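Local coordinates for flagellar hook-associated protein 3 (Bacillus cereus, PDB 5ZIY), which probably forms, as the hook-associated protein FlgL, part of the junction that joins the flagellar hook to the filament in this bacterium, at residues V34-E39 with S185-M190; Y85-K90 with L105-D110; K145-M150 with E167-N172. All coordinates share one frame; numbering follows the deposited sequence.

Contact 1: V34-E39 with S185-M190; sequences VLTQTE and STMNTM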
ATOM      1  N   VAL A  34       3.524  -7.668  -6.652  1.00 15.61           N
ATOM      2  CA  VAL A  34       2.427  -6.795  -6.260  1.00 15.44           C
ATOM      3  C   VAL A  34       2.542  -6.414  -4.778  1.00 14.67           C
ATOM      4  O   VAL A  34       2.396  -5.263  -4.412  1.00 14.80           O
ATOM      5  CB  VAL A  34       1.101  -7.483  -6.546  1.00 16.16           C
ATOM      6  CG1 VAL A  34      -0.014  -6.809  -5.831  1.00 16.79           C
ATOM      7  CG2 VAL A  34       0.845  -7.482  -8.066  1.00 17.56           C
ATOM      8  N   LEU A  35       2.874  -7.386  -3.945  1.00 14.62           N
ATOM      9  CA  LEU A  35       3.098  -7.175  -2.550  1.00 15.28           C
ATOM     10  C   LEU A  35       4.306  -6.300  -2.225  1.00 15.92           C
ATOM     11  O   LEU A  35       4.243  -5.458  -1.328  1.00 15.92           O
ATOM     12  CB  LEU A  35       3.243  -8.515  -1.840  1.00 15.66           C
ATOM     13  CG  LEU A  35       1.980  -9.375  -1.827  1.00 17.45           C
ATOM     14  CD1 LEU A  35       2.256 -10.734  -1.220  1.00 16.71           C
ATOM     15  CD2 LEU A  35       0.837  -8.661  -1.084  1.00 16.26           C
ATOM     16  N   THR A  36       5.393  -6.475  -2.951  1.00 16.23           N
ATOM     17  CA  THR A  36       6.548  -5.605  -2.735  1.00 16.84           C
ATOM     18  C   THR A  36       6.189  -4.179  -3.067  1.00 16.69           C
ATOM     19  O   THR A  36       6.475  -3.276  -2.296  1.00 17.17           O
ATOM     20  CB  THR A  36       7.731  -6.090  -3.556  1.00 18.35           C
ATOM     21  OG1 THR A  36       8.030  -7.391  -3.091  1.00 19.95           O
ATOM     22  CG2 THR A  36       8.968  -5.175  -3.417  1.00 20.63           C
ATOM     23  N   GLN A  37       5.483  -3.986  -4.172  1.00 17.41           N
ATOM     24  CA  GLN A  37       5.117  -2.644  -4.598  1.00 18.09           C
ATOM     25  C   GLN A  37       4.202  -2.017  -3.569  1.00 16.86           C
ATOM     26  O   GLN A  37       4.339  -0.838  -3.255  1.00 17.52           O
ATOM     27  CB  GLN A  37       4.457  -2.662  -5.978  1.00 18.95           C
ATOM     28  CG  GLN A  37       5.436  -2.909  -7.125  1.00 24.08           C
ATOM     29  CD  GLN A  37       4.869  -2.506  -8.509  1.00 30.59           C
ATOM     30  OE1 GLN A  37       4.142  -1.506  -8.649  1.00 32.82           O
ATOM     31  NE2 GLN A  37       5.216  -3.282  -9.528  1.00 32.74           N
ATOM     32  N   THR A  38       3.265  -2.808  -3.057  1.00 15.14           N
ATOM     33  CA  THR A  38       2.374  -2.362  -2.029  1.00 14.68           C
ATOM     34  C   THR A  38       3.135  -1.938  -0.777  1.00 16.06           C
ATOM     35  O   THR A  38       2.888  -0.869  -0.214  1.00 16.36           O
ATOM     36  CB  THR A  38       1.346  -3.453  -1.677  1.00 14.80           C
ATOM     37  OG1 THR A  38       0.682  -3.906  -2.875  1.00 15.12           O
ATOM     38  CG2 THR A  38       0.338  -2.922  -0.689  1.00 15.65           C
ATOM     39  N   GLU A  39       4.063  -2.767  -0.337  1.00 16.93           N
ATOM     40  CA  GLU A  39       4.759  -2.490   0.890  1.00 19.95           C
ATOM     41  C   GLU A  39       5.648  -1.233   0.759  1.00 20.05           C
ATOM     42  O   GLU A  39       5.755  -0.440   1.695  1.00 20.30           O
ATOM     43  CB  GLU A  39       5.569  -3.719   1.265  1.00 21.23           C
ATOM     44  CG  GLU A  39       6.244  -3.629   2.548  1.00 29.00           C
ATOM     45  CD  GLU A  39       7.114  -4.859   2.817  1.00 35.19           C
ATOM     46  OE1 GLU A  39       7.507  -5.507   1.831  1.00 40.04           O
ATOM     47  OE2 GLU A  39       7.378  -5.170   3.998  1.00 41.98           O
ATOM     48  N   SER A 185       3.365  -9.508   6.606  1.00 25.40           N
ATOM     49  CA  SER A 185       2.937 -10.848   6.998  1.00 26.87           C
ATOM     50  C   SER A 185       2.545 -11.718   5.777  1.00 23.81           C
ATOM     51  O   SER A 185       2.990 -12.861   5.629  1.00 21.74           O
ATOM     52  CB  SER A 185       1.768 -10.659   7.979  1.00 29.39           C
ATOM     53  OG  SER A 185       1.293 -11.872   8.493  1.00 35.75           O
ATOM     54  N   THR A 186       1.763 -11.144   4.862  1.00 21.84           N
ATOM     55  CA  THR A 186       1.399 -11.820   3.620  1.00 20.00           C
ATOM     56  C   THR A 186       2.648 -12.136   2.786  1.00 19.39           C
ATOM     57  O   THR A 186       2.748 -13.201   2.168  1.00 18.18           O
ATOM     58  CB  THR A 186       0.455 -10.949   2.746  1.00 20.11           C
ATOM     59  OG1 THR A 186      -0.718 -10.606   3.513  1.00 20.93           O
ATOM     60  CG2 THR A 186       0.084 -11.702   1.467  1.00 18.39           C
ATOM     61  N   MET A 187       3.580 -11.205   2.759  1.00 19.11           N
ATOM     62  CA  MET A 187       4.871 -11.397   2.052  1.00 20.59           C
ATOM     63  C   MET A 187       5.666 -12.566   2.662  1.00 21.47           C
ATOM     64  O   MET A 187       6.279 -13.346   1.940  1.00 21.29           O
ATOM     65  CB  MET A 187       5.739 -10.134   2.118  1.00 20.98           C
ATOM     66  CG  MET A 187       7.041 -10.229   1.298  1.00 27.45           C
ATOM     67  SD  MET A 187       6.567 -10.445  -0.454  1.00 30.94           S
ATOM     68  CE  MET A 187       7.973  -9.735  -1.276  1.00 32.28           C
ATOM     69  N   ASN A 188       5.651 -12.649   3.982  1.00 22.26           N
ATOM     70  CA  ASN A 188       6.374 -13.684   4.716  1.00 25.21           C
ATOM     71  C   ASN A 188       5.807 -15.082   4.398  1.00 24.61           C
ATOM     72  O   ASN A 188       6.539 -16.034   4.129  1.00 24.78           O
ATOM     73  CB  ASN A 188       6.254 -13.400   6.229  1.00 28.58           C
ATOM     74  CG  ASN A 188       7.337 -12.462   6.755  1.00 35.02           C
ATOM     75  OD1 ASN A 188       8.360 -12.235   6.085  1.00 42.62           O
ATOM     76  ND2 ASN A 188       7.129 -11.919   7.975  1.00 38.52           N
ATOM     77  N   THR A 189       4.483 -15.182   4.425  1.00 24.04           N
ATOM     78  CA  THR A 189       3.763 -16.337   3.897  1.00 24.49           C
ATOM     79  C   THR A 189       4.187 -16.724   2.458  1.00 22.71           C
ATOM     80  O   THR A 189       4.473 -17.898   2.185  1.00 22.39           O
ATOM     81  CB  THR A 189       2.250 -16.097   3.957  1.00 25.31           C
ATOM     82  OG1 THR A 189       1.887 -15.804   5.320  1.00 28.57           O
ATOM     83  CG2 THR A 189       1.491 -17.337   3.473  1.00 26.81           C
ATOM     84  N   MET A 190       4.213 -15.762   1.551  1.00 21.84           N
ATOM     85  CA  MET A 190       4.615 -16.044   0.170  1.00 21.87           C
ATOM     86  C   MET A 190       6.026 -16.582   0.139  1.00 21.58           C
ATOM     87  O   MET A 190       6.358 -17.503  -0.610  1.00 22.11           O
ATOM     88  CB  MET A 190       4.590 -14.791  -0.695  1.00 21.63           C
ATOM     89  CG  MET A 190       3.258 -14.355  -1.147  1.00 23.29           C
ATOM     90  SD  MET A 190       2.373 -15.617  -2.078  1.00 25.77           S
ATOM     91  CE  MET A 190       0.740 -14.892  -1.809  1.00 30.31           C
TER
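Leu35 reaches from helix 34-39 into the notch formed by Thr186, Met187 and Met190 of helix 185-190, and its CB is the first atom to meet the other side, lying 4.1 Å from Met187 SD. Chi1 (-66°) sets CG anti to the carbonyl carbon, and from there the two methyls CD1 and CD2 both meet Thr186 CG2. CD1 makes the closer contacts: it sits 3.6 Å from Thr186 CG2 and 3.8 Å from Met190 CG, while CD2 rests on the same Thr186 methyl at 4.0 Å. The leucine crosses Thr186 and Met190 at about a right angle, and Phe130 of strand 129-133 also packs against Leu35 and Met190. Segments 34-39 and 185-190 run antiparallel (154° between directions, axes 10.1 Å apart); they lie on the long helices 8-60 and 162-204, which pair from near the two ends of the chain, the helical core expected of a flagellin relative. Beside this, where both residues are partly exposed, Met187 is bent at chi2 (62°), which places SD; its terminal CE then lies 3.0 Å from Thr36 OG1, a very close approach of methyl to hydroxyl. That hydroxyl is bonded back to Lys32 O within its own helix.

Contact 2: Y85-K90 with L105-D110; sequences YLANTK and LPFTED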
ATOM      1  N   TYR A  85       0.175  10.883  -5.143  1.00 19.83           N
ATOM      2  CA  TYR A  85       0.907  10.061  -6.125  1.00 21.53           C
ATOM      3  C   TYR A  85       1.013   8.609  -5.666  1.00 19.49           C
ATOM      4  O   TYR A  85       0.642   7.704  -6.402  1.00 18.91           O
ATOM      5  CB  TYR A  85       2.277  10.684  -6.385  1.00 24.33           C
ATOM      6  CG  TYR A  85       3.381   9.834  -6.997  1.00 29.87           C
ATOM      7  CD1 TYR A  85       3.433   9.542  -8.376  1.00 34.50           C
ATOM      8  CD2 TYR A  85       4.452   9.411  -6.206  1.00 35.16           C
ATOM      9  CE1 TYR A  85       4.514   8.791  -8.921  1.00 36.97           C
ATOM     10  CE2 TYR A  85       5.515   8.679  -6.735  1.00 37.53           C
ATOM     11  CZ  TYR A  85       5.545   8.358  -8.073  1.00 40.17           C
ATOM     12  OH  TYR A  85       6.665   7.616  -8.508  1.00 45.88           O
ATOM     13  N   LEU A  86       1.412   8.416  -4.412  1.00 17.89           N
ATOM     14  CA  LEU A  86       1.591   7.107  -3.839  1.00 16.51           C
ATOM     15  C   LEU A  86       0.246   6.378  -3.706  1.00 15.13           C
ATOM     16  O   LEU A  86       0.156   5.193  -3.943  1.00 15.75           O
ATOM     17  CB  LEU A  86       2.342   7.166  -2.470  1.00 16.47           C
ATOM     18  CG  LEU A  86       3.804   7.603  -2.372  1.00 18.81           C
ATOM     19  CD1 LEU A  86       4.222   7.834  -0.873  1.00 20.89           C
ATOM     20  CD2 LEU A  86       4.863   6.622  -3.042  1.00 18.49           C
ATOM     21  N   ALA A  87      -0.815   7.062  -3.352  1.00 14.96           N
ATOM     22  CA  ALA A  87      -2.109   6.434  -3.238  1.00 14.35           C
ATOM     23  C   ALA A  87      -2.657   5.952  -4.588  1.00 14.48           C
ATOM     24  O   ALA A  87      -3.473   5.004  -4.646  1.00 15.18           O
ATOM     25  CB  ALA A  87      -3.113   7.410  -2.500  1.00 14.58           C
ATOM     26  N   ASN A  88      -2.190   6.570  -5.677  1.00 15.22           N
ATOM     27  CA  ASN A  88      -2.574   6.230  -7.014  1.00 15.73           C
ATOM     28  C   ASN A  88      -1.612   5.246  -7.701  1.00 16.19           C
ATOM     29  O   ASN A  88      -1.665   5.136  -8.907  1.00 16.69           O
ATOM     30  CB  ASN A  88      -2.708   7.528  -7.873  1.00 17.07           C
ATOM     31  CG  ASN A  88      -3.913   8.350  -7.480  1.00 17.56           C
ATOM     32  OD1 ASN A  88      -4.909   7.791  -7.030  1.00 18.83           O
ATOM     33  ND2 ASN A  88      -3.830   9.676  -7.633  1.00 18.25           N
ATOM     34  N   THR A  89      -0.782   4.514  -6.942  1.00 15.87           N
ATOM     35  CA  THR A  89       0.088   3.481  -7.498  1.00 16.42           C
ATOM     36  C   THR A  89      -0.686   2.370  -8.237  1.00 16.90           C
ATOM     37  O   THR A  89      -1.702   1.870  -7.769  1.00 15.22           O
ATOM     38  CB  THR A  89       1.048   2.891  -6.410  1.00 17.05           C
ATOM     39  OG1 THR A  89       1.832   3.955  -5.872  1.00 16.51           O
ATOM     40  CG2 THR A  89       1.991   1.825  -6.990  1.00 17.05           C
ATOM     41  N   LYS A  90      -0.214   2.070  -9.446  1.00 18.07           N
ATOM     42  CA  LYS A  90      -0.858   1.125 -10.362  1.00 19.29           C
ATOM     43  C   LYS A  90       0.123   0.046 -10.816  1.00 20.07           C
ATOM     44  O   LYS A  90       1.232   0.342 -11.153  1.00 21.44           O
ATOM     45  CB  LYS A  90      -1.360   1.893 -11.561  1.00 20.53           C
ATOM     46  CG  LYS A  90      -1.979   1.086 -12.685  1.00 22.45           C
ATOM     47  CD  LYS A  90      -2.490   2.072 -13.779  1.00 24.15           C
ATOM     48  CE  LYS A  90      -3.180   1.375 -14.943  1.00 26.08           C
ATOM     49  NZ  LYS A  90      -3.135   2.229 -16.166  1.00 25.32           N
ATOM     50  N   LEU A 105      -8.168   7.627 -11.810  1.00 23.57           N
ATOM     51  CA  LEU A 105      -7.305   7.681 -10.667  1.00 22.00           C
ATOM     52  C   LEU A 105      -8.175   7.525  -9.400  1.00 20.75           C
ATOM     53  O   LEU A 105      -9.193   8.192  -9.260  1.00 22.57           O
ATOM     54  CB  LEU A 105      -6.537   9.002 -10.644  1.00 23.10           C
ATOM     55  CG  LEU A 105      -5.446   9.275 -11.713  1.00 26.55           C
ATOM     56  CD1 LEU A 105      -4.823  10.657 -11.445  1.00 29.77           C
ATOM     57  CD2 LEU A 105      -4.364   8.210 -11.759  1.00 27.12           C
ATOM     58  N   PRO A 106      -7.760   6.667  -8.457  1.00 18.47           N
ATOM     59  CA  PRO A 106      -8.655   6.408  -7.347  1.00 17.71           C
ATOM     60  C   PRO A 106      -8.746   7.527  -6.308  1.00 17.81           C
ATOM     61  O   PRO A 106      -9.775   7.622  -5.620  1.00 18.12           O
ATOM     62  CB  PRO A 106      -8.090   5.136  -6.741  1.00 16.35           C
ATOM     63  CG  PRO A 106      -6.747   5.063  -7.184  1.00 16.62           C
ATOM     64  CD  PRO A 106      -6.685   5.667  -8.509  1.00 17.08           C
ATOM     65  N   PHE A 107      -7.697   8.346  -6.184  1.00 17.45           N
ATOM     66  CA  PHE A 107      -7.761   9.472  -5.273  1.00 17.82           C
ATOM     67  C   PHE A 107      -7.497  10.800  -5.933  1.00 19.64           C
ATOM     68  O   PHE A 107      -6.559  10.935  -6.718  1.00 18.97           O
ATOM     69  CB  PHE A 107      -6.790   9.303  -4.124  1.00 16.63           C
ATOM     70  CG  PHE A 107      -7.041   8.081  -3.328  1.00 16.05           C
ATOM     71  CD1 PHE A 107      -6.563   6.867  -3.735  1.00 16.81           C
ATOM     72  CD2 PHE A 107      -7.798   8.129  -2.174  1.00 18.35           C
ATOM     73  CE1 PHE A 107      -6.808   5.736  -3.022  1.00 14.71           C
ATOM     74  CE2 PHE A 107      -8.032   6.988  -1.470  1.00 17.59           C
ATOM     75  CZ  PHE A 107      -7.545   5.799  -1.908  1.00 15.04           C
ATOM     76  N   THR A 108      -8.313  11.785  -5.552  1.00 21.90           N
ATOM     77  CA  THR A 108      -8.067  13.195  -5.880  1.00 24.03           C
ATOM     78  C   THR A 108      -7.185  13.875  -4.853  1.00 24.48           C
ATOM     79  O   THR A 108      -6.973  13.381  -3.753  1.00 23.33           O
ATOM     80  CB  THR A 108      -9.391  13.992  -5.994  1.00 25.62           C
ATOM     81  OG1 THR A 108      -9.930  14.240  -4.696  1.00 26.62           O
ATOM     82  CG2 THR A 108     -10.397  13.224  -6.784  1.00 24.45           C
ATOM     83  N   GLU A 109      -6.701  15.063  -5.202  1.00 27.17           N
ATOM     84  CA  GLU A 109      -5.950  15.907  -4.260  1.00 27.25           C
ATOM     85  C   GLU A 109      -6.746  16.303  -3.045  1.00 27.50           C
ATOM     86  O   GLU A 109      -6.177  16.755  -2.083  1.00 28.70           O
ATOM     87  CB  GLU A 109      -5.527  17.208  -4.951  1.00 30.17           C
ATOM     88  N   ASP A 110      -8.072  16.220  -3.113  1.00 28.33           N
ATOM     89  CA  ASP A 110      -8.924  16.471  -1.958  1.00 28.42           C
ATOM     90  C   ASP A 110      -9.133  15.228  -1.097  1.00 26.70           C
ATOM     91  O   ASP A 110      -9.802  15.292  -0.078  1.00 27.08           O
ATOM     92  CB  ASP A 110     -10.313  16.955  -2.414  1.00 30.76           C
ATOM     93  CG  ASP A 110     -10.246  18.147  -3.337  1.00 31.63           C
ATOM     94  OD1 ASP A 110      -9.358  19.010  -3.151  1.00 35.33           O
ATOM     95  OD2 ASP A 110     -11.088  18.217  -4.266  1.00 37.86           O
TER
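Asn88 has chi1 at -71°, which sets CG anti to its carbonyl carbon and beside its backbone N, and chi2 (-30°) turns OD1 and ND2 to face the backbone of Phe107. There the carboxamide makes two hydrogen bonds to one residue. Phe107 N donates to Asn88 OD1 over 3.0 Å, and Asn88 ND2 donates to Phe107 O over 3.1 Å, the latter at an N-H...O angle of 162°. Each donor lies in the plane of the carbonyl it meets, on a lone pair, and Phe107 O is also in the amide plane of Asn88, so the pair of bonds fixes the rotation of the carboxamide. Pro106 closes in beside it, sliding past in the opposite direction, with CD 3.1 Å from Asn88 OD1. Leu105 crosses at about a right angle, its CD1 4.1 Å from Asn88 ND2. Ala87 adds the apolar part: its CB stands 3.7 Å from Phe107 CD1, approaching the ring obliquely. The Phe107 side chain also touches Ser141 and Ile144 of helix 137-155. Asn88 is the first residue to leave helical angles at the end of helix 67-87, and its carboxamide pairs with the N-H and C=O of one loop residue as a neighbouring strand's backbone would, tying the helix end to the loop before strand 120-123.

Contact 3: K145-M150 with E167-N172; sequences KTLKQM and EENKQN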
ATOM      1  N   LYS A 145      -7.044  13.869   3.434  1.00 19.64           N
ATOM      2  CA  LYS A 145      -7.880  14.989   3.905  1.00 20.93           C
ATOM      3  C   LYS A 145      -7.201  15.723   5.034  1.00 21.61           C
ATOM      4  O   LYS A 145      -7.213  16.946   5.051  1.00 22.40           O
ATOM      5  CB  LYS A 145      -9.261  14.512   4.354  1.00 21.76           C
ATOM      6  CG  LYS A 145     -10.108  14.053   3.182  1.00 24.17           C
ATOM      7  CD  LYS A 145     -11.390  13.336   3.585  1.00 27.81           C
ATOM      8  CE  LYS A 145     -12.294  13.098   2.353  1.00 30.01           C
ATOM      9  NZ  LYS A 145     -13.358  12.055   2.556  1.00 32.12           N
ATOM     10  N   THR A 146      -6.607  14.963   5.967  1.00 21.51           N
ATOM     11  CA  THR A 146      -5.866  15.554   7.072  1.00 22.41           C
ATOM     12  C   THR A 146      -4.669  16.371   6.537  1.00 22.19           C
ATOM     13  O   THR A 146      -4.481  17.498   6.950  1.00 23.17           O
ATOM     14  CB  THR A 146      -5.399  14.496   8.082  1.00 22.63           C
ATOM     15  OG1 THR A 146      -6.548  13.803   8.600  1.00 23.24           O
ATOM     16  CG2 THR A 146      -4.617  15.142   9.259  1.00 23.98           C
ATOM     17  N   LEU A 147      -3.892  15.818   5.592  1.00 21.13           N
ATOM     18  CA  LEU A 147      -2.720  16.558   5.076  1.00 21.33           C
ATOM     19  C   LEU A 147      -3.215  17.885   4.436  1.00 21.94           C
ATOM     20  O   LEU A 147      -2.610  18.941   4.608  1.00 22.88           O
ATOM     21  CB  LEU A 147      -1.910  15.734   4.051  1.00 20.41           C
ATOM     22  CG  LEU A 147      -1.066  14.574   4.606  1.00 20.40           C
ATOM     23  CD1 LEU A 147      -0.415  13.764   3.412  1.00 19.77           C
ATOM     24  CD2 LEU A 147      -0.032  15.052   5.610  1.00 21.37           C
ATOM     25  N   LYS A 148      -4.325  17.823   3.720  1.00 21.64           N
ATOM     26  CA  LYS A 148      -4.851  19.025   3.080  1.00 23.20           C
ATOM     27  C   LYS A 148      -5.273  20.117   4.069  1.00 24.44           C
ATOM     28  O   LYS A 148      -4.976  21.280   3.862  1.00 24.72           O
ATOM     29  CB  LYS A 148      -5.971  18.676   2.121  1.00 22.62           C
ATOM     30  CG  LYS A 148      -6.418  19.867   1.308  1.00 26.21           C
ATOM     31  CD  LYS A 148      -7.669  19.585   0.573  1.00 27.57           C
ATOM     32  CE  LYS A 148      -8.144  20.811  -0.211  1.00 30.98           C
ATOM     33  NZ  LYS A 148      -9.249  21.435   0.541  1.00 34.55           N
ATOM     34  N   GLN A 149      -5.945  19.746   5.149  1.00 25.69           N
ATOM     35  CA  GLN A 149      -6.301  20.714   6.176  1.00 27.69           C
ATOM     36  C   GLN A 149      -5.039  21.217   6.927  1.00 27.68           C
ATOM     37  O   GLN A 149      -5.032  22.332   7.457  1.00 27.27           O
ATOM     38  CB  GLN A 149      -7.309  20.129   7.178  1.00 28.35           C
ATOM     39  CG  GLN A 149      -8.614  19.614   6.589  1.00 32.44           C
ATOM     40  CD  GLN A 149      -9.426  18.820   7.632  1.00 39.81           C
ATOM     41  OE1 GLN A 149      -9.789  19.359   8.693  1.00 44.13           O
ATOM     42  NE2 GLN A 149      -9.683  17.526   7.350  1.00 41.12           N
ATOM     43  N   MET A 150      -3.995  20.379   6.984  1.00 27.82           N
ATOM     44  CA  MET A 150      -2.723  20.749   7.622  1.00 28.66           C
ATOM     45  C   MET A 150      -2.072  21.865   6.821  1.00 28.46           C
ATOM     46  O   MET A 150      -1.740  22.892   7.355  1.00 28.18           O
ATOM     47  CB  MET A 150      -1.777  19.556   7.704  1.00 29.37           C
ATOM     48  CG  MET A 150      -1.960  18.659   8.929  1.00 32.17           C
ATOM     49  SD  MET A 150      -0.734  17.300   8.958  1.00 31.48           S
ATOM     50  CE  MET A 150      -0.714  16.821  10.689  1.00 37.37           C
ATOM     51  N   GLU A 167      -3.032  15.144  16.044  1.00 37.92           N
ATOM     52  CA  GLU A 167      -3.603  13.875  16.536  1.00 39.50           C
ATOM     53  C   GLU A 167      -4.250  13.082  15.411  1.00 34.95           C
ATOM     54  O   GLU A 167      -4.109  11.867  15.364  1.00 34.68           O
ATOM     55  CB  GLU A 167      -4.616  14.094  17.678  1.00 43.11           C
ATOM     56  CG  GLU A 167      -4.074  13.756  19.075  1.00 52.12           C
ATOM     57  CD  GLU A 167      -3.843  12.249  19.327  1.00 56.19           C
ATOM     58  OE1 GLU A 167      -4.484  11.396  18.675  1.00 55.25           O
ATOM     59  OE2 GLU A 167      -3.031  11.917  20.220  1.00 64.66           O
ATOM     60  N   GLU A 168      -4.977  13.765  14.529  1.00 32.51           N
ATOM     61  CA  GLU A 168      -5.572  13.094  13.357  1.00 29.99           C
ATOM     62  C   GLU A 168      -4.494  12.383  12.534  1.00 27.70           C
ATOM     63  O   GLU A 168      -4.664  11.220  12.146  1.00 26.82           O
ATOM     64  CB  GLU A 168      -6.293  14.062  12.430  1.00 28.76           C
ATOM     65  CG  GLU A 168      -7.741  14.344  12.795  1.00 33.79           C
ATOM     66  CD  GLU A 168      -8.463  15.093  11.692  1.00 35.84           C
ATOM     67  OE1 GLU A 168      -7.863  15.340  10.614  1.00 34.66           O
ATOM     68  OE2 GLU A 168      -9.638  15.447  11.908  1.00 43.08           O
ATOM     69  N   ASN A 169      -3.397  13.087  12.268  1.00 27.45           N
ATOM     70  CA  ASN A 169      -2.296  12.489  11.500  1.00 26.27           C
ATOM     71  C   ASN A 169      -1.651  11.315  12.237  1.00 27.53           C
ATOM     72  O   ASN A 169      -1.224  10.350  11.586  1.00 26.82           O
ATOM     73  CB  ASN A 169      -1.241  13.537  11.098  1.00 27.02           C
ATOM     74  CG  ASN A 169      -0.133  12.948  10.229  1.00 27.18           C
ATOM     75  OD1 ASN A 169      -0.397  12.519   9.110  1.00 28.50           O
ATOM     76  ND2 ASN A 169       1.097  12.939  10.726  1.00 29.00           N
ATOM     77  N   LYS A 170      -1.564  11.378  13.565  1.00 30.61           N
ATOM     78  CA  LYS A 170      -1.018  10.252  14.325  1.00 33.17           C
ATOM     79  C   LYS A 170      -1.901   9.001  14.163  1.00 32.12           C
ATOM     80  O   LYS A 170      -1.393   7.924  13.898  1.00 31.41           O
ATOM     81  CB  LYS A 170      -0.835  10.579  15.821  1.00 38.32           C
ATOM     82  CG  LYS A 170       0.337  11.513  16.144  1.00 42.36           C
ATOM     83  CD  LYS A 170       0.692  11.489  17.637  1.00 49.95           C
ATOM     84  CE  LYS A 170       2.010  12.220  17.962  1.00 55.01           C
ATOM     85  NZ  LYS A 170       1.766  13.593  18.468  1.00 58.02           N
ATOM     86  N   GLN A 171      -3.209   9.146  14.329  1.00 32.50           N
ATOM     87  CA  GLN A 171      -4.159   8.035  14.104  1.00 32.96           C
ATOM     88  C   GLN A 171      -4.164   7.516  12.674  1.00 28.62           C
ATOM     89  O   GLN A 171      -4.253   6.313  12.452  1.00 28.66           O
ATOM     90  CB  GLN A 171      -5.570   8.449  14.496  1.00 35.38           C
ATOM     91  CG  GLN A 171      -5.724   8.619  16.001  1.00 43.65           C
ATOM     92  CD  GLN A 171      -7.075   9.167  16.383  1.00 50.58           C
ATOM     93  OE1 GLN A 171      -7.780   9.740  15.549  1.00 52.83           O
ATOM     94  NE2 GLN A 171      -7.447   9.010  17.655  1.00 57.28           N
ATOM     95  N   ASN A 172      -4.040   8.408  11.700  1.00 25.81           N
ATOM     96  CA  ASN A 172      -3.914   7.976  10.307  1.00 23.11           C
ATOM     97  C   ASN A 172      -2.655   7.154  10.076  1.00 22.40           C
ATOM     98  O   ASN A 172      -2.708   6.099   9.469  1.00 21.41           O
ATOM     99  CB  ASN A 172      -3.905   9.173   9.374  1.00 21.95           C
ATOM    100  CG  ASN A 172      -5.194   9.962   9.406  1.00 22.75           C
ATOM    101  OD1 ASN A 172      -6.253   9.445   9.755  1.00 23.99           O
ATOM    102  ND2 ASN A 172      -5.107  11.233   9.001  1.00 22.59           N
TER
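Helices 145-150 and 167-172 pack antiparallel at 154° with axes 9.8 Å apart, Thr146 and Asn169 being the pair whose CA atoms come nearest, at 6.5 Å. They are part of an alpha-helical hairpin, made by helix 137-155 turning back into helix 162-204, and together with helices 8-60 and 67-87 they build a helical bundle. Thr146 carries the contact. Its OG1 lies 2.9 Å from Glu168 OE1, with the two side chains crossing at a slant, and also has Pro142 O of its own helix as a partner. Asn172 comes tip to tip with the same threonine, ND2 3.0 Å from OG1, which leaves this hydroxyl gathered among three polar neighbours. On the other branch Thr146 CG2 lies 3.7 Å from Glu168 CB. Asn169 has CG anti to its backbone N (chi1 -177°), and its ND2 bonds to Leu49 O of helix 8-60, linking the hairpin to a third helix. The extended Met150, which also packs on Thr56 and Ile76, crosses this asparagine at about a right angle and lays its CE 3.4 Å from Asn169 CB.

Contacts 1 and 3 share helix 162-204, yet their centres are 26 Å apart and their nearest atoms about 13 Å; the helix meets helix 8-60 at contact 1 and helix 137-155 at contact 3. Along the chain, contacts 2 and 3 follow one another inside the loop that contact 1 closes. Contact 2 lies to one side of the line between them, its centre 20 Å from that of contact 1 and 17 Å from that of contact 3. It meets contact 3 where Asp110 O packs 3.5 Å from Lys145 CG, and contact 1 only loosely, through Gln37. A bound zinc ion is about 4 Å from the Met187 side chain, whereas the side chain of Leu105 in contact 2 lies about 13 Å from a bound zinc ion.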